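Probable uracil-DNA glycosylase (Acanthamoeba polyphaga mimivirus, PDB 5X55) is a probable member of the uracil-DNA glycosylase superfamily, an alpha/beta protein built round a four-stranded parallel sheet with helices packed against it. Local coordinates at residues 99-104 / 109-114; 121-126 / 156-161; 172-177 / 245-250; 186-191 / 301-306. All coordinates share one frame; numbering follows the deposited sequence.

Contacts 1 and 2 lie in the first helices and loops of the modelled chain. Contact 3 packs two helices that lead into the central sheet; contact 4 sets a strand of it against a helix. Contact 1 touches both contact 2 and contact 3. Trp114 packs on Leu158 and Val123 of contact 2. Ile102 packs on Val177 and Ile247 of contact 3, about 14 Å away between centres. Contact 3 also meets contact 2, where Phe172 touches Leu125. Contacts 3 and 4 lie on opposite sides of the chain's centre, their centres about 17 Å apart, and do not touch. Contact 4 includes the start of the GQDPY sequence, which in relatives belongs to the active site.

Contact 1: residues 99-104 / 109-114; sequences TEYILI and YHFKSW
Phe111 turns one edge of its ring to the end of helix 98-102. Its CZ lies 3.4 Å from Glu100 O, with that oxygen in the plane of the ring. This is a polarised C-H edge facing a carbonyl, not a conventional hydrogen bond. The same CZ is 4.1 Å from Ile104 CG1, and on the helix side Phe111 CE1 comes within 4.3 Å of Tyr101 CD1. Ile104 also serves the second ring. Its CG2 meets the edge of Tyr109, 3.6 Å from CD2. Chi1 of -66° sets CG2 anti to the backbone N and CG1 beside it. CG2 goes mainly to Tyr109 and also borders Phe111 CE2; CG1 touches Phe111 alone of the two rings. Phe111 CD2 in turn sits 3.7 Å above the Tyr109 plane, over the ring centre. The chain here leaves a short helix, turns back and lays an irregular segment beside the helix end; only side chains and one carbonyl join the two. Leu103 is the first residue out of the helix, its N bonded to Thr99 O. Further out, Tyr101 meets the ring of Phe130, and the backbone of Ile104 bonds to Leu213. On the other segment, Lys112 N is held by Glu169 OE2. Ser113 occupies the N-cap position of the helix that begins at Trp114, and its N bonds to Glu116 OE2.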
loop_
_atom_site.group_PDB
_atom_site.type_symbol
_atom_site.label_atom_id
_atom_site.label_comp_id
_atom_site.label_asym_id
_atom_site.label_seq_id
_atom_site.Cartn_x
_atom_site.Cartn_y
_atom_site.Cartn_z
ATOM N N THR A 99 7.190 13.593 -8.605
ATOM C CA THR A 99 7.773 13.908 -7.306
ATOM C C THR A 99 6.857 14.790 -6.460
ATOM O O THR A 99 6.954 14.772 -5.225
ATOM C CB THR A 99 9.134 14.559 -7.525
ATOM O OG1 THR A 99 9.976 13.612 -8.189
ATOM C CG2 THR A 99 9.782 14.950 -6.229
ATOM N N GLU A 100 5.959 15.548 -7.091
ATOM C CA GLU A 100 5.085 16.413 -6.315
ATOM C C GLU A 100 4.039 15.609 -5.554
ATOM O O GLU A 100 3.620 16.024 -4.468
ATOM C CB GLU A 100 4.440 17.457 -7.216
ATOM C CG GLU A 100 5.390 18.602 -7.527
ATOM C CD GLU A 100 4.796 19.635 -8.468
ATOM O OE1 GLU A 100 4.539 19.299 -9.641
ATOM O OE2 GLU A 100 4.577 20.782 -8.027
ATOM N N TYR A 101 3.646 14.446 -6.082
ATOM C CA TYR A 101 2.714 13.541 -5.418
ATOM C C TYR A 101 3.403 12.583 -4.458
ATOM O O TYR A 101 2.837 12.248 -3.412
ATOM C CB TYR A 101 1.938 12.704 -6.443
ATOM C CG TYR A 101 1.069 13.487 -7.394
ATOM C CD1 TYR A 101 -0.196 13.912 -7.020
ATOM C CD2 TYR A 101 1.504 13.776 -8.681
ATOM C CE1 TYR A 101 -0.997 14.624 -7.886
ATOM C CE2 TYR A 101 0.707 14.479 -9.564
ATOM C CZ TYR A 101 -0.546 14.901 -9.163
ATOM O OH TYR A 101 -1.338 15.612 -10.041
ATOM N N ILE A 102 4.588 12.084 -4.800
ATOM C CA ILE A 102 5.115 10.983 -4.005
ATOM C C ILE A 102 6.123 11.503 -2.981
ATOM O O ILE A 102 6.254 10.935 -1.890
ATOM C CB ILE A 102 5.709 9.868 -4.897
ATOM C CG1 ILE A 102 5.921 8.593 -4.079
ATOM C CG2 ILE A 102 7.006 10.283 -5.561
ATOM C CD1 ILE A 102 4.630 7.918 -3.663
ATOM N N LEU A 103 6.823 12.591 -3.296
ATOM C CA LEU A 103 7.801 13.155 -2.363
ATOM C C LEU A 103 7.186 14.372 -1.675
ATOM O O LEU A 103 7.409 15.520 -2.057
ATOM C CB LEU A 103 9.097 13.507 -3.080
ATOM C CG LEU A 103 10.166 13.962 -2.092
ATOM C CD1 LEU A 103 10.609 12.770 -1.277
ATOM C CD2 LEU A 103 11.342 14.632 -2.779
ATOM N N ILE A 104 6.428 14.107 -0.614
ATOM C CA ILE A 104 5.539 15.087 -0.000
ATOM C C ILE A 104 6.199 15.711 1.224
ATOM O O ILE A 104 6.792 15.010 2.055
ATOM C CB ILE A 104 4.206 14.414 0.377
ATOM C CG1 ILE A 104 3.462 13.983 -0.873
ATOM C CG2 ILE A 104 3.332 15.331 1.226
ATOM C CD1 ILE A 104 2.290 13.119 -0.540
ATOM N N TYR A 109 2.173 21.505 2.061
ATOM C CA TYR A 109 1.152 20.507 1.759
ATOM C C TYR A 109 -0.074 21.231 1.213
ATOM O O TYR A 109 -0.821 21.844 1.974
ATOM C CB TYR A 109 0.831 19.735 3.034
ATOM C CG TYR A 109 0.025 18.467 2.874
ATOM C CD1 TYR A 109 -1.367 18.488 2.929
ATOM C CD2 TYR A 109 0.661 17.241 2.727
ATOM C CE1 TYR A 109 -2.095 17.331 2.807
ATOM C CE2 TYR A 109 -0.057 16.073 2.598
ATOM C CZ TYR A 109 -1.435 16.120 2.642
ATOM O OH TYR A 109 -2.147 14.948 2.523
ATOM N N HIS A 110 -0.297 21.150 -0.096
ATOM C CA HIS A 110 -1.365 21.929 -0.715
ATOM C C HIS A 110 -2.425 21.070 -1.385
ATOM O O HIS A 110 -3.207 21.582 -2.189
ATOM C CB HIS A 110 -0.763 22.931 -1.698
ATOM C CG HIS A 110 0.219 23.847 -1.045
ATOM N ND1 HIS A 110 -0.144 24.716 -0.036
ATOM C CD2 HIS A 110 1.558 23.973 -1.188
ATOM C CE1 HIS A 110 0.923 25.369 0.384
ATOM N NE2 HIS A 110 1.969 24.941 -0.301
ATOM N N PHE A 111 -2.503 19.790 -1.033
ATOM C CA PHE A 111 -3.524 18.936 -1.610
ATOM C C PHE A 111 -4.889 19.310 -1.058
ATOM O O PHE A 111 -5.030 19.656 0.115
ATOM C CB PHE A 111 -3.187 17.473 -1.332
ATOM C CG PHE A 111 -1.820 17.104 -1.798
ATOM C CD1 PHE A 111 -1.606 16.721 -3.108
ATOM C CD2 PHE A 111 -0.729 17.212 -0.946
ATOM C CE1 PHE A 111 -0.334 16.415 -3.549
ATOM C CE2 PHE A 111 0.538 16.906 -1.391
ATOM C CZ PHE A 111 0.732 16.507 -2.693
ATOM N N LYS A 112 -5.894 19.275 -1.926
ATOM C CA LYS A 112 -7.253 19.553 -1.498
ATOM C C LYS A 112 -7.851 18.351 -0.767
ATOM O O LYS A 112 -7.552 17.194 -1.081
ATOM C CB LYS A 112 -8.115 19.901 -2.709
ATOM C CG LYS A 112 -7.718 21.180 -3.417
ATOM C CD LYS A 112 -7.889 21.042 -4.933
ATOM C CE LYS A 112 -9.323 20.691 -5.324
ATOM N NZ LYS A 112 -9.446 20.289 -6.777
ATOM N N SER A 113 -8.737 18.630 0.190
ATOM C CA SER A 113 -9.476 17.568 0.858
ATOM C C SER A 113 -10.598 17.054 -0.040
ATOM O O SER A 113 -10.866 17.583 -1.117
ATOM C CB SER A 113 -10.039 18.053 2.200
ATOM O OG SER A 113 -11.110 18.971 2.016
ATOM N N TRP A 114 -11.282 16.010 0.427
ATOM C CA TRP A 114 -12.375 15.433 -0.347
ATOM C C TRP A 114 -13.479 16.450 -0.618
ATOM O O TRP A 114 -13.945 16.581 -1.758
ATOM C CB TRP A 114 -12.923 14.206 0.369
ATOM C CG TRP A 114 -12.010 13.039 0.200
ATOM C CD1 TRP A 114 -10.828 12.818 0.857
ATOM C CD2 TRP A 114 -12.175 11.949 -0.709
ATOM N NE1 TRP A 114 -10.251 11.655 0.414
ATOM C CE2 TRP A 114 -11.063 11.091 -0.536
ATOM C CE3 TRP A 114 -13.158 11.605 -1.646
ATOM C CZ2 TRP A 114 -10.902 9.913 -1.271
ATOM C CZ3 TRP A 114 -13.002 10.430 -2.374
ATOM C CH2 TRP A 114 -11.874 9.598 -2.181
#

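Contact 2: residues 121-126 / 156-161; sequences CKVNLK and SYLEKR
Cys121 packs on Leu158 and Glu159 in the last turn of helix 146-159, which ends in a Schellman motif. Arg161, at positive phi, is the C-prime residue, and its N bonds to Leu158 O. The loop 121-126 runs past this end of the helix. Cys121 comes first and buries the largest share, touching through SG and CB. Its chi1 of -50° sets SG against the helix, 3.7 Å from Leu158 CB. Cys121 CB follows at 4.0 Å from the same Leu158 CB, so the thiol side chain lies against the root of the leucine. Leu158 CD2 reaches back to within 4.1 Å of Cys121 CA. At Lys122 the backbone makes an inverse gamma turn, closed by a weak bond from Val123 N to Cys121 O. The turn brings the Val123 side chain round toward the helix, where CG2 approaches Leu158 CD1 at 4.4 Å. Ser155 OG takes part in holding this turn: it hydrogen-bonds to Cys121 O and weakly to Val123 N. Further along, Leu125 N bonds to Glu151 OE2, one turn back on the same helix. At the exposed margin, the Glu159 chain bends at chi2 (-70°), and its OE1 lies 3.4 Å from Cys121 SG.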
loop_
_atom_site.group_PDB
_atom_site.type_symbol
_atom_site.label_atom_id
_atom_site.label_comp_id
_atom_site.label_asym_id
_atom_site.label_seq_id
_atom_site.Cartn_x
_atom_site.Cartn_y
_atom_site.Cartn_z
ATOM N N CYS A 121 -20.261 16.473 -3.454
ATOM C CA CYS A 121 -20.193 15.056 -3.094
ATOM C C CYS A 121 -20.355 14.145 -4.303
ATOM O O CYS A 121 -20.797 13.009 -4.180
ATOM C CB CYS A 121 -21.214 14.715 -2.010
ATOM S SG CYS A 121 -21.091 15.884 -0.628
ATOM N N LYS A 122 -19.956 14.622 -5.476
ATOM C CA LYS A 122 -20.072 13.857 -6.719
ATOM C C LYS A 122 -18.808 13.022 -6.951
ATOM O O LYS A 122 -18.057 13.239 -7.908
ATOM C CB LYS A 122 -20.324 14.820 -7.874
ATOM C CG LYS A 122 -19.285 15.931 -7.829
ATOM C CD LYS A 122 -19.735 17.291 -8.275
ATOM C CE LYS A 122 -18.808 18.250 -7.589
ATOM N NZ LYS A 122 -18.689 17.713 -6.229
ATOM N N VAL A 123 -18.577 12.053 -6.051
ATOM C CA VAL A 123 -17.312 11.307 -6.054
ATOM C C VAL A 123 -17.109 10.612 -7.389
ATOM O O VAL A 123 -17.987 9.900 -7.891
ATOM C CB VAL A 123 -17.255 10.291 -4.901
ATOM C CG1 VAL A 123 -16.102 9.295 -5.134
ATOM C CG2 VAL A 123 -17.045 11.004 -3.598
ATOM N N ASN A 124 -15.937 10.817 -7.972
ATOM C CA ASN A 124 -15.607 10.282 -9.287
ATOM C C ASN A 124 -14.175 9.765 -9.198
ATOM O O ASN A 124 -13.219 10.506 -9.446
ATOM C CB ASN A 124 -15.774 11.364 -10.341
ATOM C CG ASN A 124 -15.609 10.851 -11.743
ATOM O OD1 ASN A 124 -14.956 9.834 -11.978
ATOM N ND2 ASN A 124 -16.163 11.581 -12.699
ATOM N N LEU A 125 -14.036 8.483 -8.867
ATOM C CA LEU A 125 -12.711 7.911 -8.614
ATOM C C LEU A 125 -11.826 7.914 -9.858
ATOM O O LEU A 125 -10.600 8.069 -9.737
ATOM C CB LEU A 125 -12.844 6.487 -8.073
ATOM C CG LEU A 125 -13.493 6.302 -6.700
ATOM C CD1 LEU A 125 -13.642 4.807 -6.329
ATOM C CD2 LEU A 125 -12.724 7.034 -5.636
ATOM N N LYS A 126 -12.418 7.753 -11.050
ATOM C CA LYS A 126 -11.632 7.735 -12.288
ATOM C C LYS A 126 -10.789 9.002 -12.457
ATOM O O LYS A 126 -9.646 8.936 -12.926
ATOM C CB LYS A 126 -12.561 7.536 -13.488
ATOM C CG LYS A 126 -11.928 7.857 -14.837
ATOM C CD LYS A 126 -10.898 6.825 -15.278
ATOM C CE LYS A 126 -9.769 7.477 -16.093
ATOM N NZ LYS A 126 -10.230 8.252 -17.299
ATOM N N SER A 156 -21.632 9.177 0.263
ATOM C CA SER A 156 -22.379 9.293 1.512
ATOM C C SER A 156 -21.475 9.727 2.658
ATOM O O SER A 156 -21.899 10.509 3.515
ATOM C CB SER A 156 -23.101 7.976 1.832
ATOM O OG SER A 156 -22.274 7.050 2.516
ATOM N N TYR A 157 -20.214 9.263 2.687
ATOM C CA TYR A 157 -19.288 9.774 3.702
ATOM C C TYR A 157 -19.056 11.271 3.530
ATOM O O TYR A 157 -18.920 12.004 4.516
ATOM C CB TYR A 157 -17.936 9.052 3.657
ATOM C CG TYR A 157 -17.946 7.545 3.786
ATOM C CD1 TYR A 157 -18.974 6.868 4.438
ATOM C CD2 TYR A 157 -16.915 6.797 3.246
ATOM C CE1 TYR A 157 -18.952 5.458 4.539
ATOM C CE2 TYR A 157 -16.887 5.410 3.333
ATOM C CZ TYR A 157 -17.891 4.743 3.978
ATOM O OH TYR A 157 -17.812 3.355 4.043
ATOM N N LEU A 158 -18.975 11.746 2.286
ATOM C CA LEU A 158 -18.819 13.188 2.090
ATOM C C LEU A 158 -20.059 13.965 2.508
ATOM O O LEU A 158 -19.939 15.103 2.990
ATOM C CB LEU A 158 -18.501 13.511 0.635
ATOM C CG LEU A 158 -17.025 13.794 0.420
ATOM C CD1 LEU A 158 -16.286 12.471 0.503
ATOM C CD2 LEU A 158 -16.775 14.517 -0.911
ATOM N N GLU A 159 -21.255 13.385 2.310
ATOM C CA GLU A 159 -22.488 14.050 2.735
ATOM C C GLU A 159 -22.553 14.218 4.248
ATOM O O GLU A 159 -23.090 15.222 4.733
ATOM C CB GLU A 159 -23.714 13.302 2.210
ATOM C CG GLU A 159 -24.237 13.838 0.874
ATOM C CD GLU A 159 -24.877 15.217 1.004
ATOM O OE1 GLU A 159 -24.176 16.233 0.802
ATOM O OE2 GLU A 159 -26.088 15.283 1.324
ATOM N N LYS A 160 -21.999 13.276 5.007
ATOM C CA LYS A 160 -21.909 13.419 6.454
ATOM C C LYS A 160 -20.690 14.210 6.902
ATOM O O LYS A 160 -20.427 14.266 8.107
ATOM C CB LYS A 160 -21.896 12.049 7.124
ATOM C CG LYS A 160 -23.022 11.161 6.666
ATOM C CD LYS A 160 -22.970 9.813 7.340
ATOM C CE LYS A 160 -24.316 9.106 7.227
ATOM N NZ LYS A 160 -24.356 7.854 8.043
ATOM N N ARG A 161 -19.934 14.791 5.967
ATOM C CA ARG A 161 -18.777 15.637 6.279
ATOM C C ARG A 161 -17.663 14.883 7.009
ATOM O O ARG A 161 -16.930 15.479 7.805
ATOM C CB ARG A 161 -19.195 16.867 7.089
ATOM C CG ARG A 161 -20.218 17.753 6.404
ATOM C CD ARG A 161 -19.646 18.477 5.186
ATOM N NE ARG A 161 -20.604 18.652 4.108
ATOM C CZ ARG A 161 -20.593 19.616 3.191
ATOM N NH1 ARG A 161 -19.625 20.517 3.208
ATOM N NH2 ARG A 161 -21.525 19.660 2.256
#

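Contact 3: residues 172-177 / 245-250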
loop_
_atom_site.group_PDB
_atom_site.type_symbol
_atom_site.label_atom_id
_atom_site.label_comp_id
_atom_site.label_asym_id
_atom_site.label_seq_id
_atom_site.Cartn_x
_atom_site.Cartn_y
_atom_site.Cartn_z
ATOM N N PHE A 172 -4.738 7.303 -5.128
ATOM C CA PHE A 172 -4.176 6.254 -5.966
ATOM C C PHE A 172 -2.688 6.498 -6.224
ATOM O O PHE A 172 -2.171 6.162 -7.293
ATOM C CB PHE A 172 -4.949 6.157 -7.282
ATOM C CG PHE A 172 -6.364 5.641 -7.142
ATOM C CD1 PHE A 172 -6.648 4.525 -6.369
ATOM C CD2 PHE A 172 -7.415 6.271 -7.814
ATOM C CE1 PHE A 172 -7.972 4.038 -6.252
ATOM C CE2 PHE A 172 -8.730 5.804 -7.707
ATOM C CZ PHE A 172 -9.005 4.669 -6.922
ATOM N N ASN A 173 -2.008 7.078 -5.232
ATOM C CA ASN A 173 -0.636 7.566 -5.373
ATOM C C ASN A 173 0.307 6.515 -5.952
ATOM O O ASN A 173 1.057 6.787 -6.904
ATOM C CB ASN A 173 -0.132 8.023 -4.003
ATOM C CG ASN A 173 0.782 9.214 -4.084
ATOM O OD1 ASN A 173 0.964 9.814 -5.146
ATOM N ND2 ASN A 173 1.349 9.585 -2.949
ATOM N N THR A 174 0.312 5.316 -5.368
ATOM C CA THR A 174 1.242 4.289 -5.831
ATOM C C THR A 174 0.969 3.902 -7.278
ATOM O O THR A 174 1.907 3.663 -8.047
ATOM C CB THR A 174 1.179 3.064 -4.927
ATOM O OG1 THR A 174 1.370 3.483 -3.571
ATOM C CG2 THR A 174 2.300 2.103 -5.286
ATOM N N MET A 175 -0.304 3.852 -7.675
ATOM C CA MET A 175 -0.644 3.551 -9.069
ATOM C C MET A 175 -0.275 4.697 -9.994
ATOM O O MET A 175 0.084 4.468 -11.152
ATOM C CB MET A 175 -2.141 3.233 -9.202
ATOM C CG MET A 175 -2.544 1.945 -8.451
ATOM S SD MET A 175 -4.286 1.792 -8.013
ATOM C CE MET A 175 -5.014 1.578 -9.640
ATOM N N ASN A 176 -0.364 5.934 -9.511
ATOM C CA ASN A 176 0.023 7.057 -10.350
ATOM C C ASN A 176 1.531 7.112 -10.537
ATOM O O ASN A 176 2.002 7.587 -11.576
ATOM C CB ASN A 176 -0.529 8.357 -9.765
ATOM C CG ASN A 176 -2.041 8.467 -9.958
ATOM O OD1 ASN A 176 -2.556 8.064 -11.000
ATOM N ND2 ASN A 176 -2.756 8.982 -8.952
ATOM N N VAL A 177 2.302 6.612 -9.569
ATOM C CA VAL A 177 3.740 6.495 -9.801
ATOM C C VAL A 177 4.050 5.308 -10.706
ATOM O O VAL A 177 4.865 5.419 -11.616
ATOM C CB VAL A 177 4.516 6.390 -8.476
ATOM C CG1 VAL A 177 5.986 6.140 -8.775
ATOM C CG2 VAL A 177 4.359 7.637 -7.647
ATOM N N SER A 245 11.448 6.665 -2.777
ATOM C CA SER A 245 12.559 6.026 -3.471
ATOM C C SER A 245 12.232 4.586 -3.850
ATOM O O SER A 245 12.517 4.143 -4.972
ATOM C CB SER A 245 13.802 6.078 -2.586
ATOM O OG SER A 245 14.843 5.330 -3.174
ATOM N N TRP A 246 11.655 3.827 -2.910
ATOM C CA TRP A 246 11.324 2.434 -3.183
ATOM C C TRP A 246 10.222 2.327 -4.218
ATOM O O TRP A 246 10.252 1.440 -5.081
ATOM C CB TRP A 246 10.886 1.724 -1.897
ATOM C CG TRP A 246 11.891 1.722 -0.814
ATOM C CD1 TRP A 246 13.192 2.156 -0.885
ATOM C CD2 TRP A 246 11.690 1.272 0.526
ATOM N NE1 TRP A 246 13.804 1.999 0.325
ATOM C CE2 TRP A 246 12.901 1.461 1.214
ATOM C CE3 TRP A 246 10.595 0.727 1.211
ATOM C CZ2 TRP A 246 13.049 1.141 2.559
ATOM C CZ3 TRP A 246 10.740 0.396 2.544
ATOM C CH2 TRP A 246 11.960 0.608 3.208
ATOM N N ILE A 247 9.221 3.197 -4.120
ATOM C CA ILE A 247 8.062 3.086 -4.992
ATOM C C ILE A 247 8.445 3.437 -6.414
ATOM O O ILE A 247 8.023 2.763 -7.363
ATOM C CB ILE A 247 6.924 3.969 -4.459
ATOM C CG1 ILE A 247 6.491 3.470 -3.074
ATOM C CG2 ILE A 247 5.734 4.042 -5.452
ATOM C CD1 ILE A 247 5.731 4.516 -2.307
ATOM N N LEU A 248 9.284 4.467 -6.586
ATOM C CA LEU A 248 9.730 4.846 -7.928
ATOM C C LEU A 248 10.480 3.715 -8.622
ATOM O O LEU A 248 10.498 3.657 -9.856
ATOM C CB LEU A 248 10.604 6.089 -7.849
ATOM C CG LEU A 248 9.835 7.380 -7.582
ATOM C CD1 LEU A 248 10.705 8.407 -6.858
ATOM C CD2 LEU A 248 9.281 7.953 -8.898
ATOM N N GLN A 249 11.094 2.809 -7.853
ATOM C CA GLN A 249 11.857 1.683 -8.381
ATOM C C GLN A 249 11.030 0.409 -8.504
ATOM O O GLN A 249 11.600 -0.673 -8.695
ATOM C CB GLN A 249 13.087 1.412 -7.508
ATOM C CG GLN A 249 14.102 2.584 -7.430
ATOM C CD GLN A 249 15.224 2.303 -6.449
ATOM O OE1 GLN A 249 16.121 1.500 -6.718
ATOM N NE2 GLN A 249 15.149 2.925 -5.279
ATOM N N GLY A 250 9.710 0.500 -8.400
ATOM C CA GLY A 250 8.856 -0.640 -8.637
ATOM C C GLY A 250 8.328 -1.353 -7.408
ATOM O O GLY A 250 7.808 -2.464 -7.546
#
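Ile247 and Val177 have the most surface buried here, and they meet through their branches. Ile247 CG2 lies 3.9 Å from Val177 CG1, and the two side chains cross at about a right angle. The same CG2 is 3.9 Å from Thr174 CG2, one turn earlier on helix 173-177. Chi1 of -63° puts Ile247 CG1 beside the backbone N and CG2 anti to it. This carries CG2 to two residues, Thr174 and Val177, of the facing helix. Val177 CG1 also meets Leu248 CD2, at 3.8 Å. Leu248 begins by pointing off the contact and returns only at its tip. Helix 173-177 precedes strand 185-189, and helix 244-248 precedes strand 251-255. These strands are neighbours in the central parallel sheet, so the contact joins two helices that lead into adjacent strands. The polar branch of Thr174 is turned to other partners: OG1 hydrogen-bonds to Met253 O of strand 251-255 and to Gly206 O. Helix 244-248 ends in a Schellman motif, with Gly250 at positive phi and its N bonded 3.0 Å to Ile247 O.

Contact 4: residues 186-191 / 301-306; sequences VILGQD and KLCQRV
Leu188 of strand 185-189 reaches the end of helix 297-303 with its side chain. The helix lies in the beta-alpha-beta connection between strands 291-295 and 312-316 of the central parallel sheet. Strand 185-189 lies next to 291-295 in that sheet. Leu188 CB leaves the strand on the helix side. With chi1 at -74°, CG stands beside the backbone N, and this carries CD1 to Leu302. CD1 makes most of the contact. Leu188 CD1 is 4.1 Å from Leu302 CB and equally near Leu302 CD1, and the two leucines cross at about a right angle. Leu188 CD2 stands farther from Leu302 CD1. No hydrogen bond joins the two segments; the join is apolar packing. Phe292 of the neighbouring strand 291-295 also touches Cys303. The thiol completes the contact: Cys303 SG lies 4.2 Å from Leu188 CD1.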
loop_
_atom_site.group_PDB
_atom_site.type_symbol
_atom_site.label_atom_id
_atom_site.label_comp_id
_atom_site.label_asym_id
_atom_site.label_seq_id
_atom_site.Cartn_x
_atom_site.Cartn_y
_atom_site.Cartn_z
ATOM N N VAL A 186 5.015 -6.237 -4.538
ATOM C CA VAL A 186 3.749 -5.744 -4.004
ATOM C C VAL A 186 3.818 -5.908 -2.495
ATOM O O VAL A 186 3.956 -7.036 -2.002
ATOM C CB VAL A 186 2.549 -6.515 -4.576
ATOM C CG1 VAL A 186 1.251 -6.012 -3.935
ATOM C CG2 VAL A 186 2.507 -6.411 -6.106
ATOM N N ILE A 187 3.752 -4.793 -1.765
ATOM C CA ILE A 187 3.736 -4.800 -0.299
ATOM C C ILE A 187 2.389 -4.256 0.171
ATOM O O ILE A 187 2.125 -3.048 0.084
ATOM C CB ILE A 187 4.895 -3.993 0.309
ATOM C CG1 ILE A 187 6.221 -4.342 -0.380
ATOM C CG2 ILE A 187 4.980 -4.253 1.829
ATOM C CD1 ILE A 187 7.441 -3.841 0.347
ATOM N N LEU A 188 1.553 -5.132 0.708
ATOM C CA LEU A 188 0.237 -4.731 1.187
ATOM C C LEU A 188 0.284 -4.196 2.613
ATOM O O LEU A 188 0.854 -4.824 3.510
ATOM C CB LEU A 188 -0.718 -5.903 1.118
ATOM C CG LEU A 188 -1.094 -6.147 -0.331
ATOM C CD1 LEU A 188 -1.494 -7.594 -0.470
ATOM C CD2 LEU A 188 -2.218 -5.194 -0.724
ATOM N N GLY A 189 -0.307 -3.027 2.810
ATOM C CA GLY A 189 -0.751 -2.614 4.120
ATOM C C GLY A 189 -2.226 -2.960 4.320
ATOM O O GLY A 189 -2.922 -3.483 3.443
ATOM N N GLN A 190 -2.705 -2.674 5.511
ATOM C CA GLN A 190 -4.098 -2.949 5.812
ATOM C C GLN A 190 -4.898 -1.663 5.657
ATOM O O GLN A 190 -5.458 -1.419 4.586
ATOM C CB GLN A 190 -4.212 -3.534 7.208
ATOM C CG GLN A 190 -5.589 -4.034 7.560
ATOM C CD GLN A 190 -5.601 -4.716 8.928
ATOM O OE1 GLN A 190 -5.472 -5.932 9.020
ATOM N NE2 GLN A 190 -5.761 -3.929 9.990
ATOM N N ASP A 191 -4.916 -0.813 6.681
ATOM C CA ASP A 191 -5.620 0.461 6.601
ATOM C C ASP A 191 -4.630 1.637 6.560
ATOM O O ASP A 191 -3.483 1.512 7.009
ATOM C CB ASP A 191 -6.591 0.603 7.793
ATOM C CG ASP A 191 -7.613 -0.546 7.861
ATOM O OD1 ASP A 191 -7.527 -1.407 8.774
ATOM O OD2 ASP A 191 -8.495 -0.610 6.970
ATOM N N LYS A 301 -3.712 -13.575 3.951
ATOM C CA LYS A 301 -4.966 -13.963 3.326
ATOM C C LYS A 301 -5.047 -13.388 1.927
ATOM O O LYS A 301 -5.311 -14.112 0.961
ATOM C CB LYS A 301 -6.159 -13.506 4.162
ATOM C CG LYS A 301 -7.480 -13.624 3.392
ATOM C CD LYS A 301 -8.693 -13.606 4.318
ATOM C CE LYS A 301 -8.997 -12.198 4.830
ATOM N NZ LYS A 301 -9.332 -11.275 3.710
ATOM N N LEU A 302 -4.769 -12.089 1.784
ATOM C CA LEU A 302 -4.863 -11.511 0.444
ATOM C C LEU A 302 -3.894 -12.180 -0.523
ATOM O O LEU A 302 -4.234 -12.398 -1.687
ATOM C CB LEU A 302 -4.606 -10.010 0.488
ATOM C CG LEU A 302 -5.675 -9.188 1.171
ATOM C CD1 LEU A 302 -5.324 -7.744 0.955
ATOM C CD2 LEU A 302 -7.046 -9.512 0.607
ATOM N N CYS A 303 -2.676 -12.496 -0.074
ATOM C CA CYS A 303 -1.694 -13.099 -0.976
ATOM C C CYS A 303 -2.024 -14.540 -1.336
ATOM O O CYS A 303 -1.412 -15.093 -2.260
ATOM C CB CYS A 303 -0.301 -13.028 -0.360
ATOM S SG CYS A 303 0.373 -11.325 -0.354
ATOM N N GLN A 304 -2.954 -15.165 -0.629
ATOM C CA GLN A 304 -3.447 -16.463 -1.075
ATOM C C GLN A 304 -4.460 -16.364 -2.204
ATOM O O GLN A 304 -4.994 -17.393 -2.625
ATOM C CB GLN A 304 -4.026 -17.213 0.115
ATOM C CG GLN A 304 -2.901 -17.599 1.046
ATOM C CD GLN A 304 -3.368 -18.325 2.250
ATOM O OE1 GLN A 304 -3.795 -19.486 2.161
ATOM N NE2 GLN A 304 -3.316 -17.651 3.402
ATOM N N ARG A 305 -4.738 -15.163 -2.718
ATOM C CA ARG A 305 -5.374 -15.085 -4.022
ATOM C C ARG A 305 -4.400 -15.389 -5.141
ATOM O O ARG A 305 -4.835 -15.596 -6.281
ATOM C CB ARG A 305 -5.973 -13.702 -4.272
ATOM C CG ARG A 305 -7.014 -13.238 -3.264
ATOM C CD ARG A 305 -7.554 -11.895 -3.697
ATOM N NE ARG A 305 -8.380 -12.005 -4.902
ATOM C CZ ARG A 305 -9.688 -12.255 -4.875
ATOM N NH1 ARG A 305 -10.311 -12.428 -3.706
ATOM N NH2 ARG A 305 -10.370 -12.339 -6.007
ATOM N N VAL A 306 -3.106 -15.420 -4.836
ATOM C CA VAL A 306 -2.037 -15.398 -5.830
ATOM C C VAL A 306 -1.514 -16.817 -6.005
ATOM O O VAL A 306 -1.320 -17.543 -5.023
ATOM C CB VAL A 306 -0.904 -14.434 -5.396
ATOM C CG1 VAL A 306 0.255 -14.486 -6.364
ATOM C CG2 VAL A 306 -1.419 -12.984 -5.241
#